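PDB 3UCX: short chain dehydrogenase from Mycobacterium smegmatis, which probably acts as an oxidoreductase of the short-chain dehydrogenase family, built on a Rossmann-type nucleotide-binding fold. Local coordinates for residues A[28-33]-A[54-60]. Sequence-based numbering, arbitrary orientation.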
ATOM      1  N   ALA A  28      23.848  19.429   2.129  1.00 19.82           N
ATOM      2  CA  ALA A  28      24.261  20.725   2.669  1.00 19.98           C
ATOM      3  C   ALA A  28      24.736  21.618   1.540  1.00 20.87           C
ATOM      4  O   ALA A  28      24.333  22.787   1.429  1.00 20.42           O
ATOM      5  CB  ALA A  28      25.382  20.532   3.690  1.00 20.27           C
ATOM      6  N   ARG A  29      25.585  21.060   0.679  1.00 21.28           N
ATOM      7  CA  ARG A  29      26.088  21.797  -0.456  1.00 21.75           C
ATOM      8  C   ARG A  29      24.949  22.224  -1.341  1.00 20.89           C
ATOM      9  O   ARG A  29      24.854  23.384  -1.715  1.00 20.28           O
ATOM     10  CB  ARG A  29      27.123  20.951  -1.234  1.00 24.02           C
ATOM     11  CG  ARG A  29      27.672  21.612  -2.499  1.00 25.89           C
ATOM     12  CD  ARG A  29      28.589  20.707  -3.331  1.00 27.98           C
ATOM     13  NE  ARG A  29      27.993  19.430  -3.742  1.00 29.38           N
ATOM     14  CZ  ARG A  29      27.144  19.254  -4.760  1.00 30.55           C
ATOM     15  NH1 ARG A  29      26.754  20.277  -5.514  1.00 32.24           N
ATOM     16  NH2 ARG A  29      26.682  18.034  -5.036  1.00 30.41           N
ATOM     17  N   ARG A  30      24.066  21.284  -1.701  1.00 19.49           N
ATOM     18  CA  ARG A  30      22.974  21.609  -2.597  1.00 19.21           C
ATOM     19  C   ARG A  30      22.013  22.658  -2.012  1.00 18.78           C
ATOM     20  O   ARG A  30      21.554  23.514  -2.736  1.00 18.18           O
ATOM     21  CB  ARG A  30      22.218  20.344  -3.034  1.00 19.21           C
ATOM     22  CG  ARG A  30      23.037  19.440  -3.966  1.00 19.28           C
ATOM     23  CD  ARG A  30      23.033  19.930  -5.411  1.00 19.44           C
ATOM     24  NE  ARG A  30      21.677  20.039  -5.942  1.00 18.61           N
ATOM     25  CZ  ARG A  30      20.911  19.000  -6.255  1.00 18.59           C
ATOM     26  NH1 ARG A  30      21.372  17.764  -6.140  1.00 18.32           N
ATOM     27  NH2 ARG A  30      19.679  19.203  -6.701  1.00 18.66           N
ATOM     28  N   CYS A  31      21.702  22.583  -0.718  1.00 19.20           N
ATOM     29  CA  CYS A  31      20.806  23.575  -0.094  1.00 19.40           C
ATOM     30  C   CYS A  31      21.405  24.969  -0.189  1.00 19.51           C
ATOM     31  O   CYS A  31      20.709  25.919  -0.541  1.00 19.45           O
ATOM     32  CB  CYS A  31      20.527  23.230   1.364  1.00 19.72           C
ATOM     33  SG  CYS A  31      19.431  21.813   1.575  1.00 19.17           S
ATOM     34  N   ALA A  32      22.703  25.058   0.085  1.00 20.32           N
ATOM     35  CA  ALA A  32      23.443  26.327   0.028  1.00 21.52           C
ATOM     36  C   ALA A  32      23.449  26.898  -1.393  1.00 22.37           C
ATOM     37  O   ALA A  32      23.175  28.067  -1.583  1.00 22.73           O
ATOM     38  CB  ALA A  32      24.856  26.146   0.566  1.00 21.52           C
ATOM     39  N   GLU A  33      23.684  26.047  -2.389  1.00 23.34           N
ATOM     40  CA  GLU A  33      23.617  26.449  -3.803  1.00 23.61           C
ATOM     41  C   GLU A  33      22.261  27.004  -4.171  1.00 24.19           C
ATOM     42  O   GLU A  33      22.178  27.871  -5.025  1.00 24.55           O
ATOM     43  CB  GLU A  33      23.909  25.268  -4.727  1.00 23.75           C
ATOM     44  CG  GLU A  33      25.366  24.841  -4.772  1.00 23.95           C
ATOM     45  CD  GLU A  33      25.593  23.543  -5.540  1.00 24.34           C
ATOM     46  OE1 GLU A  33      24.623  22.949  -6.067  1.00 24.67           O
ATOM     47  OE2 GLU A  33      26.753  23.094  -5.590  1.00 25.38           O
ATOM     48  N   GLN A  54      32.214  23.736   2.354  1.00 32.72           N
ATOM     49  CA  GLN A  54      31.472  23.649   1.095  1.00 32.38           C
ATOM     50  C   GLN A  54      30.293  24.616   1.091  1.00 31.57           C
ATOM     51  O   GLN A  54      29.962  25.195   0.046  1.00 31.29           O
ATOM     52  CB  GLN A  54      30.991  22.224   0.815  1.00 33.05           C
ATOM     53  CG  GLN A  54      32.153  21.238   0.736  1.00 35.04           C
ATOM     54  CD  GLN A  54      31.766  19.896   0.173  1.00 35.01           C
ATOM     55  OE1 GLN A  54      30.916  19.809  -0.711  1.00 36.69           O
ATOM     56  NE2 GLN A  54      32.399  18.836   0.674  1.00 35.59           N
ATOM     57  N   VAL A  55      29.666  24.803   2.254  1.00 29.96           N
ATOM     58  CA  VAL A  55      28.566  25.758   2.356  1.00 28.93           C
ATOM     59  C   VAL A  55      29.056  27.199   2.212  1.00 29.34           C
ATOM     60  O   VAL A  55      28.513  27.984   1.424  1.00 28.67           O
ATOM     61  CB  VAL A  55      27.768  25.580   3.676  1.00 27.96           C
ATOM     62  CG1 VAL A  55      26.785  26.730   3.854  1.00 26.55           C
ATOM     63  CG2 VAL A  55      27.055  24.225   3.668  1.00 25.93           C
ATOM     64  N   THR A  56      30.088  27.555   2.959  1.00 31.24           N
ATOM     65  CA  THR A  56      30.558  28.935   2.928  1.00 33.31           C
ATOM     66  C   THR A  56      31.234  29.281   1.592  1.00 35.37           C
ATOM     67  O   THR A  56      31.233  30.434   1.179  1.00 35.18           O
ATOM     68  CB  THR A  56      31.471  29.259   4.122  1.00 34.04           C
ATOM     69  OG1 THR A  56      32.526  28.309   4.177  1.00 34.02           O
ATOM     70  CG2 THR A  56      30.682  29.190   5.431  1.00 34.28           C
ATOM     71  N   ASP A  57      31.774  28.283   0.898  1.00 37.01           N
ATOM     72  CA  ASP A  57      32.266  28.496  -0.471  1.00 37.59           C
ATOM     73  C   ASP A  57      31.184  28.997  -1.435  1.00 37.53           C
ATOM     74  O   ASP A  57      31.495  29.735  -2.370  1.00 36.04           O
ATOM     75  CB  ASP A  57      32.889  27.219  -1.030  1.00 39.75           C
ATOM     76  CG  ASP A  57      34.255  26.924  -0.437  1.00 40.79           C
ATOM     77  OD1 ASP A  57      34.840  27.818   0.217  1.00 41.96           O
ATOM     78  OD2 ASP A  57      34.737  25.788  -0.627  1.00 42.38           O
ATOM     79  N   THR A  58      29.918  28.617  -1.215  1.00 34.54           N
ATOM     80  CA  THR A  58      28.825  29.151  -2.041  1.00 34.10           C
ATOM     81  C   THR A  58      28.482  30.588  -1.665  1.00 33.92           C
ATOM     82  O   THR A  58      27.722  31.235  -2.364  1.00 35.34           O
ATOM     83  CB  THR A  58      27.517  28.331  -1.917  1.00 34.06           C
ATOM     84  OG1 THR A  58      26.888  28.635  -0.668  1.00 34.42           O
ATOM     85  CG2 THR A  58      27.782  26.832  -2.027  1.00 32.66           C
ATOM     86  N   GLY A  59      29.019  31.080  -0.553  1.00 34.32           N
ATOM     87  CA  GLY A  59      28.730  32.425  -0.089  1.00 34.23           C
ATOM     88  C   GLY A  59      27.665  32.473   0.989  1.00 33.36           C
ATOM     89  O   GLY A  59      27.324  33.558   1.475  1.00 33.71           O
ATOM     90  N   ARG A  60      27.145  31.310   1.383  1.00 31.97           N
ATOM     91  CA  ARG A  60      26.127  31.237   2.443  1.00 30.52           C
ATOM     92  C   ARG A  60      26.774  30.972   3.795  1.00 29.54           C
ATOM     93  O   ARG A  60      27.987  30.821   3.893  1.00 28.98           O
ATOM     94  CB  ARG A  60      25.110  30.126   2.130  1.00 30.46           C
ATOM     95  CG  ARG A  60      24.412  30.258   0.794  1.00 30.77           C
ATOM     96  CD  ARG A  60      23.771  31.607   0.558  1.00 33.76           C
ATOM     97  NE  ARG A  60      22.862  32.038   1.617  1.00 34.89           N
ATOM     98  CZ  ARG A  60      21.948  33.006   1.477  1.00 37.15           C
ATOM     99  NH1 ARG A  60      21.812  33.655   0.320  1.00 38.29           N
ATOM    100  NH2 ARG A  60      21.151  33.329   2.498  1.00 37.77           N
TER
HETATM  101  O   HOH W   1      29.180  17.967  -1.602  1.00 36.19           O
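Ala32 presents its CB to segment 54-60, where it meets two side chains at once: Val55 CG1 lies 3.9 Å from Ala32 CB, and Thr58 OG1 comes to 3.4 Å from the same methyl. One turn earlier, Val55 CG2 sits over Ala28, 3.8 Å from Ala28 O and only slightly farther from its CB. Small residues on this face let the backbones come close, with Arg29 CA and Val55 CA 5.5 Å apart. At the far end the aliphatic part of Arg60 continues the packing, its CG lying 3.5 Å from Ala32 O, while the guanidinium runs on to Asp37 and Asp11.

No direct hydrogen bond joins the two segments; their polar link is a water. It accepts from Arg29 NE and donates to Gln54 OE1, whose amide lies nearly coplanar with the guanidinium, 15° apart. In the Arg29 side chain, CG anti to N (chi1 177°) and the extended chi2 carry CD alongside Gln54 OE1; the bend at chi3 then sets NE and the guanidinium beyond it. In the guanidinium plane Arg29 NH1 forms a salt bridge with Glu33 OE2 at 2.8 Å, and NH2 pairs with Asp233, so the group is gripped from several sides. Gln54 NE2 is hydrogen-bonded to Asp50 OD2.

Thr58 OG1 donates to Val55 O at 2.7 Å, in the carbonyl plane; that oxygen also accepts from Thr58 N. This bond fixes the hydroxyl beside Ala32 as the chain leaves the helix through Gly59, at positive phi in a Schellman motif.

With Ala28 and Val55 also touching strand 37-42, this is the packing of two successive helices on one side of the parallel sheet, as in the first beta-alpha-beta-alpha-beta unit of a Rossmann fold.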